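PDB 6TA8: tyrocidine synthase 2, which is a nonribosomal peptide synthetase component, modelled here over its condensation domain, a V-shaped fold of two lobes. Local coordinates for residues A[81-86]-A[318-323]; A[86-91]-A[164-169]. One frame throughout, in Å; residues are numbered along the deposited sequence.

In the fold
Both interactions are buried, and they share L86, which lies between helix 69-82 and strand 88-91. Interaction 1 brings the end of that helix against the long loop joining strands 297-304 and 325-332, which belong to the six-stranded sheet, so it connects parts far apart in sequence. Interaction 2, nested within that span, packs strand 88-91 on the loop between strand 155-163 and helix 169-187. A histidine ring and two waters give interaction 1 a mixed polar and apolar character; interaction 2 is mostly apolar, aliphatic side chains packing on one another and on a tyrosine face, with at most a weak, unsettled tyrosine bond. The two also touch directly where F323 N meets D168 OD2, probably as a hydrogen bond.

Interaction 1: A[81-86]-A[318-323]; sequences EHHDAL and RTIGWF
I320 lays its CD1 methyl almost squarely on the imidazole of H83, the main side-chain meeting here. CD1 is 3.5 Å from the centroid of the H83 ring and 10° off its normal, a CH-pi contact in which the two side chains cross at about a right angle. I320 gets there through an extended chain: CG1 sits beside the backbone N and CD1 continues straight on from it (chi2 -176°). On the opposite face of the H83 ring is H82 ND1, so the imidazole is sandwiched. At its edge, R318 O lies in the ring plane, 3.6 Å from H83 CE1. I320 N donates to a water (2.9 Å) that sits in the ring plane beside H83 ND1; the closeness of that second approach makes the bond there doubtful. H83 NE2 is hydrogen-bonded to D178 of helix 169-187, whose carboxylate also forms a salt bridge with R318.

The other branch of I320, CG2, reaches L86 CD2 at 4.0 Å, the two side chains meeting at a slant. A85 presses its CB to 3.2 Å from I320 O, and a second water donates to I320 O at 3.0 Å while accepting a weak bond from A85 N. The turn that offers these residues follows helix 69-82, H83 leaving the helical conformation and L86 N bonding back to H83 O; against it, beside helix 169-187, lies the loop between strands 297-304 and 325-332 of the six-stranded sheet, from the other half of the condensation-domain fold.

The second water links the two backbones weakly; the I320 side chain packs directly on H83 and L86. With D178 at NE2, the H83 imidazole is probably polarised and its rotation fixed, and R318, sharing that carboxylate, may temper protonation of the ring.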
loop_
_atom_site.group_PDB
_atom_site.type_symbol
_atom_site.label_atom_id
_atom_site.label_comp_id
_atom_site.label_asym_id
_atom_site.label_seq_id
_atom_site.Cartn_x
_atom_site.Cartn_y
_atom_site.Cartn_z
ATOM N N GLU A 81 20.293 -8.487 4.746
ATOM C CA GLU A 81 20.828 -8.832 6.059
ATOM C C GLU A 81 20.376 -7.830 7.116
ATOM O O GLU A 81 20.085 -8.208 8.257
ATOM C CB GLU A 81 22.355 -8.905 6.001
ATOM C CG GLU A 81 23.057 -8.453 7.274
ATOM C CD GLU A 81 24.487 -8.949 7.363
ATOM O OE1 GLU A 81 24.984 -9.132 8.496
ATOM O OE2 GLU A 81 25.114 -9.153 6.303
ATOM N N HIS A 82 20.300 -6.548 6.751
ATOM C CA HIS A 82 19.909 -5.522 7.713
ATOM C C HIS A 82 18.427 -5.623 8.054
ATOM O O HIS A 82 18.053 -5.705 9.229
ATOM C CB HIS A 82 20.244 -4.136 7.162
ATOM C CG HIS A 82 20.226 -3.054 8.195
ATOM N ND1 HIS A 82 19.070 -2.405 8.572
ATOM C CD2 HIS A 82 21.222 -2.506 8.929
ATOM C CE1 HIS A 82 19.356 -1.504 9.496
ATOM N NE2 HIS A 82 20.655 -1.545 9.731
ATOM N N HIS A 83 17.568 -5.618 7.038
ATOM C CA HIS A 83 16.122 -5.704 7.235
ATOM C C HIS A 83 15.732 -7.177 7.243
ATOM O O HIS A 83 15.597 -7.805 6.190
ATOM C CB HIS A 83 15.391 -4.921 6.150
ATOM C CG HIS A 83 15.798 -3.482 6.074
ATOM N ND1 HIS A 83 15.404 -2.548 7.007
ATOM C CD2 HIS A 83 16.571 -2.818 5.181
ATOM C CE1 HIS A 83 15.913 -1.371 6.693
ATOM N NE2 HIS A 83 16.625 -1.506 5.588
ATOM N N ASP A 84 15.541 -7.729 8.445
ATOM C CA ASP A 84 15.345 -9.166 8.598
ATOM C C ASP A 84 14.031 -9.656 8.003
ATOM O O ASP A 84 13.926 -10.842 7.674
ATOM C CB ASP A 84 15.412 -9.546 10.079
ATOM C CG ASP A 84 16.738 -9.181 10.714
ATOM O OD1 ASP A 84 17.709 -9.951 10.556
ATOM O OD2 ASP A 84 16.811 -8.120 11.368
ATOM N N ALA A 85 13.033 -8.782 7.857
ATOM C CA ALA A 85 11.747 -9.214 7.321
ATOM C C ALA A 85 11.842 -9.674 5.870
ATOM O O ALA A 85 10.986 -10.444 5.423
ATOM C CB ALA A 85 10.718 -8.090 7.437
ATOM N N LEU A 86 12.856 -9.226 5.130
ATOM C CA LEU A 86 13.015 -9.624 3.737
ATOM C C LEU A 86 13.533 -11.049 3.583
ATOM O O LEU A 86 13.587 -11.550 2.454
ATOM C CB LEU A 86 13.953 -8.652 3.015
ATOM C CG LEU A 86 13.493 -7.192 2.972
ATOM C CD1 LEU A 86 14.519 -6.313 2.272
ATOM C CD2 LEU A 86 12.131 -7.072 2.299
ATOM N N ARG A 318 12.396 2.671 11.062
ATOM C CA ARG A 318 13.254 2.073 10.047
ATOM C C ARG A 318 12.931 0.602 9.805
ATOM O O ARG A 318 13.755 -0.121 9.235
ATOM C CB ARG A 318 14.723 2.228 10.440
ATOM C CG ARG A 318 15.135 3.650 10.781
ATOM C CD ARG A 318 15.122 4.536 9.550
ATOM N NE ARG A 318 16.141 4.136 8.585
ATOM C CZ ARG A 318 16.325 4.724 7.408
ATOM N NH1 ARG A 318 15.558 5.743 7.046
ATOM N NH2 ARG A 318 17.277 4.292 6.591
ATOM N N THR A 319 11.756 0.146 10.231
ATOM C CA THR A 319 11.377 -1.254 10.111
ATOM C C THR A 319 10.637 -1.484 8.800
ATOM O O THR A 319 9.713 -0.737 8.459
ATOM C CB THR A 319 10.503 -1.681 11.292
ATOM O OG1 THR A 319 11.258 -1.588 12.506
ATOM C CG2 THR A 319 10.023 -3.115 11.112
ATOM N N ILE A 320 11.045 -2.516 8.068
ATOM C CA ILE A 320 10.428 -2.883 6.799
ATOM C C ILE A 320 9.470 -4.040 7.045
ATOM O O ILE A 320 9.821 -5.014 7.722
ATOM C CB ILE A 320 11.493 -3.250 5.751
ATOM C CG1 ILE A 320 12.213 -1.986 5.274
ATOM C CG2 ILE A 320 10.873 -3.996 4.577
ATOM C CD1 ILE A 320 13.204 -2.230 4.166
ATOM N N GLY A 321 8.260 -3.926 6.513
ATOM C CA GLY A 321 7.256 -4.953 6.710
ATOM C C GLY A 321 5.944 -4.507 6.110
ATOM O O GLY A 321 5.832 -3.418 5.541
ATOM N N TRP A 322 4.943 -5.377 6.239
ATOM C CA TRP A 322 3.585 -5.085 5.782
ATOM C C TRP A 322 2.774 -4.652 6.999
ATOM O O TRP A 322 2.180 -5.472 7.700
ATOM C CB TRP A 322 2.966 -6.290 5.082
ATOM C CG TRP A 322 1.769 -5.940 4.246
ATOM C CD1 TRP A 322 1.332 -4.687 3.928
ATOM C CD2 TRP A 322 0.853 -6.852 3.626
ATOM N NE1 TRP A 322 0.204 -4.761 3.147
ATOM C CE2 TRP A 322 -0.110 -6.080 2.947
ATOM C CE3 TRP A 322 0.756 -8.246 3.577
ATOM C CZ2 TRP A 322 -1.156 -6.655 2.228
ATOM C CZ3 TRP A 322 -0.284 -8.815 2.861
ATOM C CH2 TRP A 322 -1.226 -8.020 2.198
ATOM N N PHE A 323 2.753 -3.344 7.248
ATOM C CA PHE A 323 2.080 -2.767 8.403
ATOM C C PHE A 323 0.701 -2.212 8.066
ATOM O O PHE A 323 0.090 -1.553 8.913
ATOM C CB PHE A 323 2.941 -1.659 9.015
ATOM C CG PHE A 323 4.161 -2.160 9.735
ATOM C CD1 PHE A 323 5.243 -2.666 9.031
ATOM C CD2 PHE A 323 4.232 -2.111 11.117
ATOM C CE1 PHE A 323 6.367 -3.122 9.694
ATOM C CE2 PHE A 323 5.353 -2.563 11.785
ATOM C CZ PHE A 323 6.421 -3.071 11.073
HETATM O O HOH W 1 13.704 -3.595 8.583
HETATM O O HOH W 2 12.384 -5.740 9.128
#

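Interaction 2: A[86-91]-A[164-169]; sequences LRMVYK and HLVVDG
The ring of Y90 carries L165 CD1 on one face, 3.5 Å above the plane and displaced toward the rim, a CH-pi contact 15° off the normal. At the phenol end, Y90 OH lies 3.4 Å from L165 CB and 3.3 Å from L165 O, the latter at best a weak and unsettled bond; that carbonyl also accepts from Q41 of helix 39-46. The other flat group, H164, has V167 O in its ring plane, where ND1 donates to it over 2.9 Å at a bent 132°, and its ring stacks with W322.

H164, D168 and G169 belong to the HHxxxDG signature of condensation domains, which here leads into helix 169-187 with D168 as its N-cap. D168 also pairs with R307. Of the intervening residues, L165 and V166 turn toward strand 88-91.

V166 CG1, beside its backbone N (chi1 -71°), points at the gap between M88 and Y90, 3.8 Å from M88 CB and equally far from Y90 OH. Further along, V167 CG1 meets L86 CD2 at 4.0 Å, the two side chains crossing nearly at right angles, with I79 and V80 of helix 69-82 against L86.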
loop_
_atom_site.group_PDB
_atom_site.type_symbol
_atom_site.label_atom_id
_atom_site.label_comp_id
_atom_site.label_asym_id
_atom_site.label_seq_id
_atom_site.Cartn_x
_atom_site.Cartn_y
_atom_site.Cartn_z
ATOM N N LEU A 86 12.856 -9.226 5.130
ATOM C CA LEU A 86 13.015 -9.624 3.737
ATOM C C LEU A 86 13.533 -11.049 3.583
ATOM O O LEU A 86 13.587 -11.550 2.454
ATOM C CB LEU A 86 13.953 -8.652 3.015
ATOM C CG LEU A 86 13.493 -7.192 2.972
ATOM C CD1 LEU A 86 14.519 -6.313 2.272
ATOM C CD2 LEU A 86 12.131 -7.072 2.299
ATOM N N ARG A 87 13.912 -11.709 4.678
ATOM C CA ARG A 87 14.345 -13.102 4.657
ATOM C C ARG A 87 13.231 -14.057 5.069
ATOM O O ARG A 87 13.506 -15.157 5.559
ATOM C CB ARG A 87 15.560 -13.295 5.563
ATOM C CG ARG A 87 16.740 -12.403 5.229
ATOM C CD ARG A 87 17.982 -12.830 5.990
ATOM N NE ARG A 87 17.711 -12.979 7.416
ATOM C CZ ARG A 87 17.848 -12.003 8.307
ATOM N NH1 ARG A 87 18.259 -10.802 7.922
ATOM N NH2 ARG A 87 17.574 -12.225 9.585
ATOM N N MET A 88 11.978 -13.660 4.875
ATOM C CA MET A 88 10.840 -14.428 5.356
ATOM C C MET A 88 10.424 -15.494 4.349
ATOM O O MET A 88 10.537 -15.310 3.134
ATOM C CB MET A 88 9.655 -13.506 5.643
ATOM C CG MET A 88 8.638 -14.069 6.622
ATOM S SD MET A 88 9.062 -13.725 8.341
ATOM C CE MET A 88 9.364 -11.964 8.258
ATOM N N VAL A 89 9.935 -16.618 4.877
ATOM C CA VAL A 89 9.334 -17.680 4.082
ATOM C C VAL A 89 8.057 -18.127 4.783
ATOM O O VAL A 89 7.885 -17.942 5.989
ATOM C CB VAL A 89 10.283 -18.882 3.874
ATOM C CG1 VAL A 89 11.424 -18.505 2.941
ATOM C CG2 VAL A 89 10.814 -19.378 5.212
ATOM N N TYR A 90 7.153 -18.722 4.006
ATOM C CA TYR A 90 5.832 -19.103 4.494
ATOM C C TYR A 90 5.589 -20.572 4.182
ATOM O O TYR A 90 5.636 -20.974 3.016
ATOM C CB TYR A 90 4.742 -18.232 3.862
ATOM C CG TYR A 90 4.825 -16.773 4.252
ATOM C CD1 TYR A 90 5.741 -15.921 3.645
ATOM C CD2 TYR A 90 3.991 -16.247 5.229
ATOM C CE1 TYR A 90 5.823 -14.589 4.002
ATOM C CE2 TYR A 90 4.065 -14.915 5.590
ATOM C CZ TYR A 90 4.983 -14.092 4.977
ATOM O OH TYR A 90 5.059 -12.766 5.335
ATOM N N LYS A 91 5.316 -21.364 5.213
ATOM C CA LYS A 91 5.092 -22.792 5.054
ATOM C C LYS A 91 3.648 -23.147 5.381
ATOM O O LYS A 91 3.032 -22.559 6.274
ATOM C CB LYS A 91 6.046 -23.595 5.942
ATOM C CG LYS A 91 7.491 -23.523 5.484
ATOM C CD LYS A 91 8.439 -24.145 6.492
ATOM C CE LYS A 91 9.607 -24.819 5.786
ATOM N NZ LYS A 91 10.026 -24.068 4.569
ATOM N N HIS A 164 4.284 -8.753 -1.524
ATOM C CA HIS A 164 3.621 -7.769 -0.676
ATOM C C HIS A 164 3.542 -8.189 0.788
ATOM O O HIS A 164 3.166 -7.364 1.627
ATOM C CB HIS A 164 2.214 -7.494 -1.207
ATOM C CG HIS A 164 1.677 -6.147 -0.835
ATOM N ND1 HIS A 164 2.232 -5.373 0.163
ATOM C CD2 HIS A 164 0.636 -5.436 -1.327
ATOM C CE1 HIS A 164 1.556 -4.243 0.267
ATOM N NE2 HIS A 164 0.582 -4.256 -0.625
ATOM N N LEU A 165 3.887 -9.434 1.115
ATOM C CA LEU A 165 3.748 -9.917 2.481
ATOM C C LEU A 165 4.798 -9.353 3.431
ATOM O O LEU A 165 4.684 -9.576 4.641
ATOM C CB LEU A 165 3.811 -11.446 2.503
ATOM C CG LEU A 165 2.485 -12.193 2.364
ATOM C CD1 LEU A 165 2.731 -13.690 2.251
ATOM C CD2 LEU A 165 1.570 -11.883 3.540
ATOM N N VAL A 166 5.803 -8.635 2.929
ATOM C CA VAL A 166 6.910 -8.188 3.770
ATOM C C VAL A 166 7.271 -6.734 3.486
ATOM O O VAL A 166 8.292 -6.237 3.975
ATOM C CB VAL A 166 8.143 -9.092 3.581
ATOM C CG1 VAL A 166 7.911 -10.461 4.202
ATOM C CG2 VAL A 166 8.486 -9.221 2.104
ATOM N N VAL A 167 6.448 -6.038 2.698
ATOM C CA VAL A 167 6.718 -4.654 2.325
ATOM C C VAL A 167 5.406 -3.891 2.224
ATOM O O VAL A 167 4.343 -4.466 1.978
ATOM C CB VAL A 167 7.486 -4.538 0.983
ATOM C CG1 VAL A 167 8.963 -4.853 1.170
ATOM C CG2 VAL A 167 6.860 -5.441 -0.065
ATOM N N ASP A 168 5.491 -2.576 2.407
ATOM C CA ASP A 168 4.373 -1.674 2.163
ATOM C C ASP A 168 4.938 -0.343 1.672
ATOM O O ASP A 168 6.128 -0.232 1.364
ATOM C CB ASP A 168 3.494 -1.529 3.413
ATOM C CG ASP A 168 4.259 -1.016 4.624
ATOM O OD1 ASP A 168 5.478 -0.770 4.521
ATOM O OD2 ASP A 168 3.629 -0.860 5.691
ATOM N N GLY A 169 4.076 0.675 1.609
ATOM C CA GLY A 169 4.491 1.952 1.045
ATOM C C GLY A 169 5.641 2.591 1.801
ATOM O O GLY A 169 6.617 3.047 1.202
#